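Local coordinates for sensor protein DivL (PDB 4Q20), which is required for cell division and growth in Caulobacter crescentus, acting as a membrane sensor of histidine kinase type that phosphorylates the cell-cycle regulator CtrA, at residues A[162-165]-A[166-170]; A[197-200]-A[201-205]. One frame throughout, in Å; residues are numbered along the deposited sequence.

Interaction 1: residues A[162-165]-A[166-170]; sequences HLVE and NALRQ
His162 O and Asn166 N form one of four successive i to i+4 bonds in the helix 153-170, whose sequence HLVENALRQ matches the N box of the GHKL ATP-binding domain, with Asn166 at the conserved asparagine position. Backbone bonds carry the turn: Asn166 N to His162 O and Ala167 N to Leu163 O, each 3.0 Å; Leu168 N to Val164 O, 2.8 Å; and Arg169 N to Glu165 O, 3.1 Å.

Apolar contact is slight within the turn, Val164 CG1 meeting Leu168 CD1 at 4.2 Å on the side that helix 116-133 covers. Leu163 packs on strands 247-254 and 187-194 and on helix 222-232.

The polar ends of His162 and Glu165 find their strongest partners outside the turn. Glu165 OE2 is salt-bridged to Arg91 NH2, which probably offsets the like charge of nearby Asp130; Arg169 NH1 stays 4.7 Å from Glu165 OE1, without contact. His162 is held by Asp95 and by the Gln158 carbonyl.

Arg169 instead folds back along the helix, bent at chi3 (-69°), and lays its guanidinium over the backbone carbonyl of Glu165: Glu165 O stands over the centre of one face, 3.5 Å above the plane.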
ATOM      1  N   HIS A 162      -7.589   4.921  15.882  1.00 83.58           N
ATOM      2  CA  HIS A 162      -6.390   4.106  16.050  1.00 82.84           C
ATOM      3  C   HIS A 162      -6.444   3.307  17.321  1.00 84.21           C
ATOM      4  O   HIS A 162      -6.087   2.128  17.291  1.00 84.28           O
ATOM      5  CB  HIS A 162      -5.125   4.960  16.010  1.00 82.69           C
ATOM      6  CG  HIS A 162      -4.733   5.286  14.617  1.00 88.20           C
ATOM      7  ND1 HIS A 162      -5.109   6.473  14.020  1.00 91.07           N
ATOM      8  CD2 HIS A 162      -4.106   4.516  13.702  1.00 91.56           C
ATOM      9  CE1 HIS A 162      -4.668   6.402  12.783  1.00 91.85           C
ATOM     10  NE2 HIS A 162      -4.055   5.244  12.548  1.00 92.45           N
ATOM     11  N   LEU A 163      -6.929   3.929  18.425  1.00 77.40           N
ATOM     12  CA  LEU A 163      -7.052   3.267  19.717  1.00 76.16           C
ATOM     13  C   LEU A 163      -8.130   2.176  19.719  1.00 83.52           C
ATOM     14  O   LEU A 163      -7.891   1.116  20.293  1.00 85.72           O
ATOM     15  CB  LEU A 163      -7.316   4.288  20.837  1.00 74.59           C
ATOM     16  CG  LEU A 163      -6.151   5.227  21.184  1.00 74.32           C
ATOM     17  CD1 LEU A 163      -6.515   6.150  22.322  1.00 74.21           C
ATOM     18  CD2 LEU A 163      -4.862   4.459  21.477  1.00 71.45           C
ATOM     19  N   VAL A 164      -9.279   2.404  19.050  1.00 80.99           N
ATOM     20  CA  VAL A 164     -10.377   1.421  18.944  1.00 82.53           C
ATOM     21  C   VAL A 164      -9.964   0.200  18.084  1.00 87.51           C
ATOM     22  O   VAL A 164     -10.280  -0.941  18.453  1.00 88.86           O
ATOM     23  CB  VAL A 164     -11.664   2.079  18.391  1.00 86.60           C
ATOM     24  CG1 VAL A 164     -12.738   1.044  18.082  1.00 89.51           C
ATOM     25  CG2 VAL A 164     -12.194   3.128  19.360  1.00 85.11           C
ATOM     26  N   GLU A 165      -9.281   0.427  16.949  1.00 82.59           N
ATOM     27  CA  GLU A 165      -8.882  -0.677  16.082  1.00 84.94           C
ATOM     28  C   GLU A 165      -7.773  -1.484  16.728  1.00 89.67           C
ATOM     29  O   GLU A 165      -7.771  -2.717  16.600  1.00 92.43           O
ATOM     30  CB  GLU A 165      -8.488  -0.193  14.668  1.00 86.96           C
ATOM     31  CG  GLU A 165      -9.693   0.160  13.803  1.00 96.36           C
ATOM     32  CD  GLU A 165     -10.679  -0.942  13.429  1.00119.40           C
ATOM     33  OE1 GLU A 165     -10.381  -2.137  13.670  1.00108.29           O
ATOM     34  OE2 GLU A 165     -11.752  -0.604  12.873  1.00110.92           O
ATOM     35  N   ASN A 166      -6.872  -0.805  17.476  1.00 84.32           N
ATOM     36  CA  ASN A 166      -5.815  -1.459  18.259  1.00 84.16           C
ATOM     37  C   ASN A 166      -6.465  -2.360  19.320  1.00 91.43           C
ATOM     38  O   ASN A 166      -6.054  -3.520  19.471  1.00 96.04           O
ATOM     39  CB  ASN A 166      -4.880  -0.420  18.903  1.00 77.70           C
ATOM     40  CG  ASN A 166      -3.948  -0.979  19.947  1.00 98.15           C
ATOM     41  OD1 ASN A 166      -2.956  -1.637  19.626  1.00 91.95           O
ATOM     42  ND2 ASN A 166      -4.264  -0.739  21.227  1.00 92.38           N
ATOM     43  N   ALA A 167      -7.503  -1.830  20.019  1.00 84.61           N
ATOM     44  CA  ALA A 167      -8.269  -2.545  21.040  1.00 85.65           C
ATOM     45  C   ALA A 167      -8.999  -3.758  20.444  1.00 94.62           C
ATOM     46  O   ALA A 167      -8.912  -4.840  21.011  1.00 97.38           O
ATOM     47  CB  ALA A 167      -9.266  -1.604  21.699  1.00 85.22           C
ATOM     48  N   LEU A 168      -9.667  -3.597  19.274  1.00 92.35           N
ATOM     49  CA  LEU A 168     -10.403  -4.683  18.618  1.00 95.61           C
ATOM     50  C   LEU A 168      -9.496  -5.850  18.201  1.00103.04           C
ATOM     51  O   LEU A 168      -9.928  -7.007  18.234  1.00106.50           O
ATOM     52  CB  LEU A 168     -11.173  -4.167  17.397  1.00 95.68           C
ATOM     53  CG  LEU A 168     -12.399  -3.297  17.647  1.00 98.16           C
ATOM     54  CD1 LEU A 168     -12.971  -2.808  16.316  1.00 98.57           C
ATOM     55  CD2 LEU A 168     -13.455  -4.026  18.485  1.00 99.88           C
ATOM     56  N   ARG A 169      -8.248  -5.541  17.828  1.00 99.08           N
ATOM     57  CA  ARG A 169      -7.249  -6.516  17.393  1.00101.89           C
ATOM     58  C   ARG A 169      -6.748  -7.383  18.550  1.00107.01           C
ATOM     59  O   ARG A 169      -6.341  -8.521  18.318  1.00110.30           O
ATOM     60  CB  ARG A 169      -6.064  -5.796  16.720  1.00102.05           C
ATOM     61  CG  ARG A 169      -6.312  -5.473  15.244  1.00120.00           C
ATOM     62  CD  ARG A 169      -5.076  -4.929  14.552  1.00136.99           C
ATOM     63  NE  ARG A 169      -4.724  -3.588  15.031  1.00142.04           N
ATOM     64  CZ  ARG A 169      -5.021  -2.457  14.400  1.00148.14           C
ATOM     65  NH1 ARG A 169      -5.666  -2.483  13.236  1.00135.53           N
ATOM     66  NH2 ARG A 169      -4.669  -1.289  14.923  1.00123.78           N
ATOM     67  N   GLN A 170      -6.772  -6.841  19.780  1.00100.90           N
ATOM     68  CA  GLN A 170      -6.313  -7.481  21.016  1.00101.28           C
ATOM     69  C   GLN A 170      -7.432  -8.252  21.741  1.00109.02           C
ATOM     70  O   GLN A 170      -7.129  -9.204  22.470  1.00112.54           O
ATOM     71  CB  GLN A 170      -5.753  -6.409  21.977  1.00 98.62           C
ATOM     72  CG  GLN A 170      -4.420  -5.779  21.585  1.00116.92           C
ATOM     73  CD  GLN A 170      -3.644  -5.369  22.825  1.00140.58           C
ATOM     74  OE1 GLN A 170      -3.963  -4.378  23.508  1.00132.56           O
ATOM     75  NE2 GLN A 170      -2.636  -6.157  23.179  1.00135.49           N
TER

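Interaction 2: residues A[197-200]-A[201-205]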
ATOM      1  N   ARG A 197      -6.214  -9.456  25.726  1.00117.69           N
ATOM      2  CA  ARG A 197      -4.923  -9.889  26.198  1.00119.39           C
ATOM      3  C   ARG A 197      -4.167  -8.626  26.565  1.00118.78           C
ATOM      4  O   ARG A 197      -4.226  -7.607  25.844  1.00113.86           O
ATOM      5  CB  ARG A 197      -4.203 -10.683  25.093  1.00123.32           C
ATOM      6  N   GLY A 198      -3.518  -8.671  27.709  1.00115.72           N
ATOM      7  CA  GLY A 198      -2.746  -7.522  28.133  1.00112.01           C
ATOM      8  C   GLY A 198      -1.450  -7.418  27.360  1.00113.30           C
ATOM      9  O   GLY A 198      -0.996  -8.392  26.747  1.00116.66           O
ATOM     10  N   VAL A 199      -0.860  -6.232  27.378  1.00103.45           N
ATOM     11  CA  VAL A 199       0.426  -5.974  26.766  1.00101.37           C
ATOM     12  C   VAL A 199       1.503  -6.642  27.659  1.00108.32           C
ATOM     13  O   VAL A 199       1.551  -6.337  28.858  1.00109.47           O
ATOM     14  CB  VAL A 199       0.634  -4.449  26.628  1.00100.73           C
ATOM     15  CG1 VAL A 199       1.917  -4.123  25.876  1.00 99.97           C
ATOM     16  CG2 VAL A 199      -0.566  -3.787  25.959  1.00 98.05           C
ATOM     17  N   PRO A 200       2.338  -7.590  27.162  1.00105.62           N
ATOM     18  CA  PRO A 200       3.388  -8.137  28.044  1.00107.78           C
ATOM     19  C   PRO A 200       4.350  -7.026  28.486  1.00105.25           C
ATOM     20  O   PRO A 200       4.667  -6.132  27.705  1.00100.66           O
ATOM     21  CB  PRO A 200       4.079  -9.204  27.186  1.00113.77           C
ATOM     22  CG  PRO A 200       3.754  -8.848  25.781  1.00115.87           C
ATOM     23  CD  PRO A 200       2.450  -8.108  25.782  1.00107.67           C
ATOM     24  N   PHE A 201       4.781  -7.080  29.749  1.00102.70           N
ATOM     25  CA  PHE A 201       5.633  -6.102  30.423  1.00100.40           C
ATOM     26  C   PHE A 201       6.785  -5.506  29.547  1.00105.13           C
ATOM     27  O   PHE A 201       7.023  -4.288  29.600  1.00101.39           O
ATOM     28  CB  PHE A 201       6.225  -6.710  31.719  1.00105.47           C
ATOM     29  CG  PHE A 201       7.317  -5.840  32.290  1.00105.34           C
ATOM     30  CD1 PHE A 201       7.005  -4.653  32.954  1.00104.42           C
ATOM     31  CD2 PHE A 201       8.657  -6.123  32.034  1.00108.26           C
ATOM     32  CE1 PHE A 201       8.012  -3.794  33.395  1.00104.68           C
ATOM     33  CE2 PHE A 201       9.664  -5.258  32.464  1.00110.62           C
ATOM     34  CZ  PHE A 201       9.335  -4.101  33.144  1.00106.11           C
ATOM     35  N   HIS A 202       7.528  -6.361  28.817  1.00106.68           N
ATOM     36  CA  HIS A 202       8.689  -5.939  28.026  1.00107.62           C
ATOM     37  C   HIS A 202       8.324  -5.009  26.868  1.00109.14           C
ATOM     38  O   HIS A 202       9.157  -4.183  26.490  1.00107.92           O
ATOM     39  CB  HIS A 202       9.511  -7.135  27.513  1.00113.83           C
ATOM     40  CG  HIS A 202       8.746  -8.133  26.698  1.00119.39           C
ATOM     41  ND1 HIS A 202       8.840  -8.158  25.318  1.00120.81           N
ATOM     42  CD2 HIS A 202       7.942  -9.148  27.102  1.00124.50           C
ATOM     43  CE1 HIS A 202       8.078  -9.168  24.924  1.00122.79           C
ATOM     44  NE2 HIS A 202       7.512  -9.790  25.960  1.00125.30           N
ATOM     45  N   VAL A 203       7.103  -5.109  26.321  1.00104.65           N
ATOM     46  CA  VAL A 203       6.729  -4.229  25.215  1.00101.54           C
ATOM     47  C   VAL A 203       5.974  -2.978  25.737  1.00102.03           C
ATOM     48  O   VAL A 203       5.856  -2.012  24.985  1.00100.32           O
ATOM     49  CB  VAL A 203       5.985  -4.928  24.034  1.00106.12           C
ATOM     50  CG1 VAL A 203       6.851  -6.014  23.389  1.00110.17           C
ATOM     51  CG2 VAL A 203       4.641  -5.492  24.445  1.00106.32           C
ATOM     52  N   GLN A 204       5.544  -2.965  27.020  1.00 97.24           N
ATOM     53  CA  GLN A 204       4.806  -1.853  27.636  1.00 93.10           C
ATOM     54  C   GLN A 204       5.552  -0.495  27.587  1.00 94.64           C
ATOM     55  O   GLN A 204       4.912   0.549  27.388  1.00 92.22           O
ATOM     56  CB  GLN A 204       4.422  -2.195  29.072  1.00 95.28           C
ATOM     57  CG  GLN A 204       3.025  -2.802  29.166  1.00102.56           C
ATOM     58  CD  GLN A 204       2.598  -3.161  30.577  1.00114.07           C
ATOM     59  OE1 GLN A 204       2.484  -4.341  30.933  1.00112.72           O
ATOM     60  NE2 GLN A 204       2.293  -2.161  31.403  1.00 93.59           N
ATOM     61  N   ALA A 205       6.886  -0.516  27.713  1.00 92.92           N
ATOM     62  CA  ALA A 205       7.737   0.686  27.693  1.00 91.53           C
ATOM     63  C   ALA A 205       7.912   1.261  26.277  1.00 95.17           C
ATOM     64  O   ALA A 205       8.206   2.453  26.132  1.00 93.52           O
ATOM     65  CB  ALA A 205       9.103   0.377  28.292  1.00 94.81           C
TER
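His202 turns its imidazole to the ring of Pro200, approaching it obliquely: NE2 lies 3.7 Å from Pro200 CB, with Pro200 CG a little farther off. The histidine reaches back because its CG sits between the backbone N and the carbonyl carbon (chi1 56°).

Behind this pair Val203 fills the angle between two residues of the preceding loop. Its CG2 packs tightly on Val199 CG1, 3.4 Å away, and also lies 3.7 Å from Pro200 CD, so one methyl bridges valine and proline. Val199 CG1 touches Gln204 CG as well (3.7 Å). Both Val199 and Gln204 rest on Leu239 of strand 236-241, and Ser241 in the same strand takes the Val199 N-H.

Pro200 O accepts two backbone N-H groups: Val203 N, at i+3, 3.0 Å away and above the carbonyl plane, and Gln204 N in a weak bond of 3.4 Å. These bonds lie at the start of a helical turn, about 201-204, which follows directly on the G1 box (DTGRG) of the GHKL family and the Val-Pro after it.

One carbonyl shared by two N-H groups, the nearer out of its plane, with valine and proline packing alongside, fits a weakly bonded helical turn.

In the fold
Interactions 1 and 2 belong to two sequence motifs that in GHKL ATPases line the nucleotide pocket, the N box on helix 153-170 and the G1 box running into 197-200. Their centres lie about 15 Å apart, yet the two meet at their near ends: Gln170 NE2 packs against Arg197 O at 3.4 Å and approaches Val199 CG2 at 4.2 Å. Asp194, the first residue of the G1 box, also touches Ala167 and Gln170, tying the G1 region to the N-box helix. The pocket itself is inferred here from the GHKL motifs. Interaction 1 is buried between helices and sheet, whereas interaction 2 lies at the surface.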